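Local coordinates for heavy-metal chelation domain-containing protein (PDB 3NPG) that is of unknown function but probably binds or chelates heavy metals through a domain related to the Rossmann fold, at residues A[216-221]-A[242-247]. Residues are numbered along the deposited sequence; the frame is centred on the assembly and turned at random.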
ATOM      1  N   ALA A 216     -25.763  -9.697   9.261  1.00 22.14           N
ATOM      2  CA  ALA A 216     -25.847  -8.474  10.058  1.00 22.14           C
ATOM      3  C   ALA A 216     -25.632  -7.258   9.173  1.00 27.11           C
ATOM      4  O   ALA A 216     -24.509  -6.991   8.745  1.00 26.85           O
ATOM      5  CB  ALA A 216     -24.824  -8.501  11.172  1.00 22.76           C
ATOM      6  N   SER A 217     -26.718  -6.567   8.830  1.00 24.92           N
ATOM      7  CA  SER A 217     -26.653  -5.425   7.934  1.00 25.41           C
ATOM      8  C   SER A 217     -27.581  -4.302   8.409  1.00 32.28           C
ATOM      9  O   SER A 217     -27.972  -4.282   9.583  1.00 31.94           O
ATOM     10  CB  SER A 217     -27.011  -5.848   6.515  1.00 28.69           C
ATOM     11  OG  SER A 217     -26.634  -4.854   5.581  1.00 40.56           O
HETATM   12  N   MSE A 218     -27.912  -3.348   7.508  1.00 30.56           N
HETATM   13  CA  MSE A 218     -28.784  -2.220   7.839  1.00 31.51           C
HETATM   14  C   MSE A 218     -29.673  -1.819   6.660  1.00 33.40           C
HETATM   15  O   MSE A 218     -29.248  -1.895   5.504  1.00 32.67           O
HETATM   16  CB  MSE A 218     -27.960  -1.018   8.326  1.00 34.83           C
HETATM   17  CG  MSE A 218     -26.993  -0.470   7.273  1.00 43.03           C
HETATM   18 SE   MSE A 218     -25.696   0.731   8.029  0.75 53.22          SE
HETATM   19  CE  MSE A 218     -24.694  -0.558   9.174  1.00 49.65           C
ATOM     20  N   LYS A 219     -30.903  -1.374   6.954  1.00 28.39           N
ATOM     21  CA  LYS A 219     -31.836  -0.924   5.930  1.00 26.99           C
ATOM     22  C   LYS A 219     -31.992   0.585   5.988  1.00 29.45           C
ATOM     23  O   LYS A 219     -32.217   1.140   7.063  1.00 28.31           O
ATOM     24  CB  LYS A 219     -33.204  -1.620   6.085  1.00 29.21           C
ATOM     25  CG  LYS A 219     -34.200  -1.263   4.977  1.00 33.66           C
ATOM     26  CD  LYS A 219     -35.514  -1.983   5.142  1.00 41.67           C
ATOM     27  CE  LYS A 219     -36.476  -1.631   4.040  1.00 50.41           C
ATOM     28  NZ  LYS A 219     -37.777  -2.324   4.206  1.00 60.08           N
ATOM     29  N   VAL A 220     -31.887   1.253   4.826  1.00 26.09           N
ATOM     30  CA  VAL A 220     -32.033   2.706   4.728  1.00 26.25           C
ATOM     31  C   VAL A 220     -33.485   3.129   5.025  1.00 30.72           C
ATOM     32  O   VAL A 220     -34.409   2.692   4.336  1.00 30.10           O
ATOM     33  CB  VAL A 220     -31.550   3.233   3.353  1.00 30.07           C
ATOM     34  CG1 VAL A 220     -31.684   4.744   3.276  1.00 30.52           C
ATOM     35  CG2 VAL A 220     -30.112   2.804   3.074  1.00 29.50           C
ATOM     36  N   THR A 221     -33.679   3.960   6.070  1.00 28.02           N
ATOM     37  CA  THR A 221     -35.011   4.442   6.464  1.00 28.65           C
ATOM     38  C   THR A 221     -35.389   5.726   5.719  1.00 32.81           C
ATOM     39  O   THR A 221     -36.560   5.937   5.422  1.00 32.94           O
ATOM     40  CB  THR A 221     -35.108   4.597   7.995  1.00 36.87           C
ATOM     41  OG1 THR A 221     -34.024   5.405   8.464  1.00 37.61           O
ATOM     42  CG2 THR A 221     -35.107   3.265   8.711  1.00 33.75           C
ATOM     43  N   SER A 242     -30.240   4.861   8.719  1.00 30.63           N
ATOM     44  CA  SER A 242     -30.533   3.449   8.525  1.00 29.96           C
ATOM     45  C   SER A 242     -30.813   2.761   9.854  1.00 33.81           C
ATOM     46  O   SER A 242     -30.526   3.323  10.913  1.00 34.37           O
ATOM     47  CB  SER A 242     -29.366   2.758   7.824  1.00 33.51           C
ATOM     48  OG  SER A 242     -29.112   3.331   6.553  1.00 45.11           O
ATOM     49  N   ILE A 243     -31.367   1.533   9.803  1.00 29.45           N
ATOM     50  CA  ILE A 243     -31.594   0.718  10.996  1.00 28.73           C
ATOM     51  C   ILE A 243     -30.834  -0.595  10.898  1.00 31.36           C
ATOM     52  O   ILE A 243     -30.974  -1.316   9.910  1.00 31.25           O
ATOM     53  CB  ILE A 243     -33.110   0.507  11.305  1.00 32.02           C
ATOM     54  CG1 ILE A 243     -33.897   0.064  10.051  1.00 31.90           C
ATOM     55  CG2 ILE A 243     -33.720   1.757  11.935  1.00 33.59           C
ATOM     56  CD1 ILE A 243     -34.307  -1.359  10.060  1.00 34.72           C
ATOM     57  N   LYS A 244     -29.975  -0.876  11.887  1.00 26.57           N
ATOM     58  CA  LYS A 244     -29.181  -2.101  11.915  1.00 25.47           C
ATOM     59  C   LYS A 244     -30.055  -3.311  12.240  1.00 28.25           C
ATOM     60  O   LYS A 244     -30.974  -3.205  13.042  1.00 28.70           O
ATOM     61  CB  LYS A 244     -28.036  -1.978  12.930  1.00 28.50           C
ATOM     62  CG  LYS A 244     -26.913  -1.047  12.480  1.00 48.08           C
ATOM     63  CD  LYS A 244     -25.832  -0.915  13.547  1.00 60.02           C
ATOM     64  CE  LYS A 244     -24.741   0.035  13.124  1.00 72.09           C
ATOM     65  NZ  LYS A 244     -23.750   0.255  14.210  1.00 81.76           N
ATOM     66  N   TYR A 245     -29.765  -4.466  11.617  1.00 23.59           N
ATOM     67  CA  TYR A 245     -30.523  -5.695  11.860  1.00 22.99           C
ATOM     68  C   TYR A 245     -29.639  -6.922  11.769  1.00 25.76           C
ATOM     69  O   TYR A 245     -28.636  -6.911  11.059  1.00 24.06           O
ATOM     70  CB  TYR A 245     -31.727  -5.822  10.877  1.00 23.79           C
ATOM     71  CG  TYR A 245     -31.330  -5.966   9.416  1.00 24.43           C
ATOM     72  CD1 TYR A 245     -31.012  -7.212   8.877  1.00 26.06           C
ATOM     73  CD2 TYR A 245     -31.353  -4.873   8.557  1.00 24.90           C
ATOM     74  CE1 TYR A 245     -30.647  -7.348   7.539  1.00 25.88           C
ATOM     75  CE2 TYR A 245     -31.012  -5.002   7.211  1.00 25.50           C
ATOM     76  CZ  TYR A 245     -30.644  -6.239   6.709  1.00 32.95           C
ATOM     77  OH  TYR A 245     -30.310  -6.366   5.382  1.00 34.07           O
ATOM     78  N   VAL A 246     -30.039  -7.998  12.457  1.00 23.30           N
ATOM     79  CA  VAL A 246     -29.400  -9.303  12.363  1.00 23.23           C
ATOM     80  C   VAL A 246     -30.473 -10.316  11.967  1.00 28.67           C
ATOM     81  O   VAL A 246     -31.452 -10.485  12.697  1.00 29.20           O
ATOM     82  CB  VAL A 246     -28.688  -9.714  13.685  1.00 27.24           C
ATOM     83  CG1 VAL A 246     -28.142 -11.139  13.590  1.00 27.00           C
ATOM     84  CG2 VAL A 246     -27.573  -8.731  14.043  1.00 26.61           C
ATOM     85  N   ILE A 247     -30.336 -10.930  10.778  1.00 25.02           N
ATOM     86  CA  ILE A 247     -31.332 -11.878  10.277  1.00 24.83           C
ATOM     87  C   ILE A 247     -30.727 -13.267  10.024  1.00 28.24           C
ATOM     88  O   ILE A 247     -29.602 -13.369   9.556  1.00 27.47           O
ATOM     89  CB  ILE A 247     -32.093 -11.298   9.033  1.00 28.13           C
ATOM     90  CG1 ILE A 247     -33.305 -12.182   8.646  1.00 29.77           C
ATOM     91  CG2 ILE A 247     -31.142 -11.053   7.829  1.00 27.80           C
ATOM     92  CD1 ILE A 247     -34.411 -11.450   7.912  1.00 38.25           C
TER
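Ser217 and Tyr245 form an antiparallel hydrogen-bonded pair, as do Lys219 and Ile243, and four backbone bonds join strands 216-220 and 242-247, whose directions differ by 152°. The bond from Tyr245 N to Ser217 O is 2.7 Å long and nearly straight at the hydrogen. Tyr245 illustrates how an aromatic residue can lie across its neighbouring strand instead of standing up from the sheet. With CG between its own backbone N and carbonyl carbon (chi1 65°), the ring leans over the partner chain: Ser217 O sits 3.6 Å above the ring plane toward the rim, Lys219 N comes to the ring edge, and CE2 approaches Met218 C at 3.5 Å. At the far end of the ring, OH touches Ser217 CB at 3.5 Å, while Ser217 OG turns to bond Gly197 O. Leu99 and Trp104 also pack on Tyr245, whose hydroxyl makes a weak bond to Gln94. An alanine here would probably leave a gap over the Ser217-Lys219 backbone and deprive Gln94 of that weak partner.

Strand 242-248 closes one side of a mixed sheet whose other strands all run parallel, as in Rossmann-like domains; helices 223-232 and 235-239 fill most of the connection that reverses the chain into this antiparallel edge. On the sheet face carrying Met218 and Lys244, the two side chains run alongside one another, and the bend at chi3 (66°) of the selenomethionine puts its CE 4.0 Å from Lys244 CE. Ser242 CB backs onto Met218 CG, and Ser242 OG, bonded to Phe238 O, lies 3.7 Å from Val220 CG2. Further along the same face, Ala216 CB meets Val246 CG2 at 4.0 Å, beside Val107 and Leu110 of helix 107-112.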